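Side-chain contact in extracellular solute-binding protein family 5 (Brucella melitensis, PDB 4ONY), which probably binds peptides or related solutes in the periplasm and delivers them to an ABC transporter for uptake across the inner membrane: residues D234-G237 against K238-S242. Numbering follows the deposited sequence.
Sequences DYWG and KDLPS
Two overlapping type I beta turns, Y235 to K238 and G237 to L240, which share G237 and K238, shape this part of the loop between strands 226-231 and 251-257 of the family 5 solute-binding fold. The first is closed weakly, K238 N lying 3.4 Å from Y235 O. In the second, L240 N donates to G237 O at 3.1 Å. That bond is fairly straight, 166°, but the donor stands 54° out of the carbonyl plane, so it does not follow a lone pair. Y235 lies against the first turn: with CG anti to the backbone N (chi1 169°), one ring face is set beneath G237 N, which sits 3.4 Å above the plane and over its centre. The phenol OH is hydrogen-bonded to Q243 and Q85. Q85 OE1 also accepts from W236 NE1, so that Q85 links the polar ends of both aromatic side chains. The six-membered part of the indole meets L240 obliquely: W236 CH2 lies 3.6 Å from L240 CD1, and L102 and L101 of strand 97-108 adjoin W236 and L240 respectively. The K238 chain, bent at chi3, runs back past Y235 O and gives its NZ to P233 O. K238 NZ remains 5.3 Å from D234 OD1, so the opposite charges do not touch; a water bridges them, accepting weakly from K238 NZ and donating to D234 OD1 at 2.8 Å.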
loop_
_atom_site.group_PDB
_atom_site.type_symbol
_atom_site.label_atom_id
_atom_site.label_comp_id
_atom_site.label_asym_id
_atom_site.label_seq_id
_atom_site.Cartn_x
_atom_site.Cartn_y
_atom_site.Cartn_z
ATOM N N ASP A 234 -19.771 -11.257 23.949
ATOM C CA ASP A 234 -18.837 -11.351 25.061
ATOM C C ASP A 234 -17.387 -11.076 24.657
ATOM O O ASP A 234 -16.468 -11.463 25.389
ATOM C CB ASP A 234 -18.896 -12.759 25.674
ATOM C CG ASP A 234 -18.505 -12.784 27.136
ATOM O OD1 ASP A 234 -18.700 -11.815 27.890
ATOM O OD2 ASP A 234 -17.993 -13.828 27.564
ATOM N N TYR A 235 -17.183 -10.444 23.499
ATOM C CA TYR A 235 -15.843 -10.071 23.025
ATOM C C TYR A 235 -15.028 -9.449 24.186
ATOM O O TYR A 235 -15.447 -8.490 24.778
ATOM C CB TYR A 235 -15.959 -9.104 21.860
ATOM C CG TYR A 235 -14.646 -8.457 21.462
ATOM C CD1 TYR A 235 -13.528 -9.216 21.208
ATOM C CD2 TYR A 235 -14.532 -7.088 21.375
ATOM C CE1 TYR A 235 -12.315 -8.632 20.887
ATOM C CE2 TYR A 235 -13.324 -6.498 21.003
ATOM C CZ TYR A 235 -12.225 -7.276 20.777
ATOM O OH TYR A 235 -11.048 -6.684 20.440
ATOM N N TRP A 236 -13.890 -10.039 24.495
ATOM C CA TRP A 236 -13.083 -9.666 25.632
ATOM C C TRP A 236 -12.591 -8.207 25.582
ATOM O O TRP A 236 -12.409 -7.582 26.625
ATOM C CB TRP A 236 -11.833 -10.593 25.700
ATOM C CG TRP A 236 -10.783 -10.191 24.699
ATOM C CD1 TRP A 236 -10.658 -10.646 23.415
ATOM C CD2 TRP A 236 -9.714 -9.257 24.906
ATOM N NE1 TRP A 236 -9.598 -10.027 22.796
ATOM C CE2 TRP A 236 -8.996 -9.172 23.678
ATOM C CE3 TRP A 236 -9.301 -8.475 25.996
ATOM C CZ2 TRP A 236 -7.881 -8.337 23.515
ATOM C CZ3 TRP A 236 -8.197 -7.644 25.852
ATOM C CH2 TRP A 236 -7.495 -7.571 24.622
ATOM N N GLY A 237 -12.387 -7.671 24.363
ATOM C CA GLY A 237 -11.769 -6.371 24.190
ATOM C C GLY A 237 -12.714 -5.199 24.089
ATOM O O GLY A 237 -12.304 -4.084 23.784
ATOM N N LYS A 238 -13.985 -5.452 24.311
ATOM C CA LYS A 238 -15.025 -4.451 24.036
ATOM C C LYS A 238 -14.786 -3.127 24.768
ATOM O O LYS A 238 -15.211 -2.118 24.293
ATOM C CB LYS A 238 -16.427 -4.997 24.373
ATOM C CG LYS A 238 -16.639 -5.104 25.847
ATOM C CD LYS A 238 -17.754 -6.032 26.292
ATOM C CE LYS A 238 -18.732 -6.402 25.192
ATOM N NZ LYS A 238 -19.841 -7.088 25.911
ATOM N N ASP A 239 -14.143 -3.127 25.923
ATOM C CA ASP A 239 -13.981 -1.888 26.692
ATOM C C ASP A 239 -12.589 -1.272 26.598
ATOM O O ASP A 239 -12.305 -0.304 27.269
ATOM C CB ASP A 239 -14.285 -2.130 28.177
ATOM C CG ASP A 239 -15.711 -2.560 28.413
ATOM O OD1 ASP A 239 -16.632 -2.018 27.795
ATOM O OD2 ASP A 239 -15.918 -3.450 29.207
ATOM N N LEU A 240 -11.726 -1.808 25.769
ATOM C CA LEU A 240 -10.441 -1.173 25.605
ATOM C C LEU A 240 -10.572 0.198 24.903
ATOM O O LEU A 240 -11.304 0.336 23.911
ATOM C CB LEU A 240 -9.509 -2.021 24.780
ATOM C CG LEU A 240 -9.246 -3.444 25.246
ATOM C CD1 LEU A 240 -8.366 -4.071 24.180
ATOM C CD2 LEU A 240 -8.609 -3.534 26.597
ATOM N N PRO A 241 -9.800 1.187 25.388
ATOM C CA PRO A 241 -9.755 2.430 24.666
ATOM C C PRO A 241 -9.352 2.244 23.203
ATOM O O PRO A 241 -9.916 2.917 22.343
ATOM C CB PRO A 241 -8.753 3.245 25.460
ATOM C CG PRO A 241 -8.979 2.785 26.887
ATOM C CD PRO A 241 -9.175 1.300 26.727
ATOM N N SER A 242 -8.495 1.276 22.913
ATOM C CA SER A 242 -8.120 0.974 21.532
ATOM C C SER A 242 -9.225 0.272 20.701
ATOM O O SER A 242 -9.050 0.054 19.517
ATOM C CB SER A 242 -6.844 0.131 21.476
ATOM O OG SER A 242 -7.022 -1.133 22.083
HETATM O O HOH W 1 -18.078 -9.104 28.002
HETATM O O HOH W 2 -12.642 -5.095 27.463
#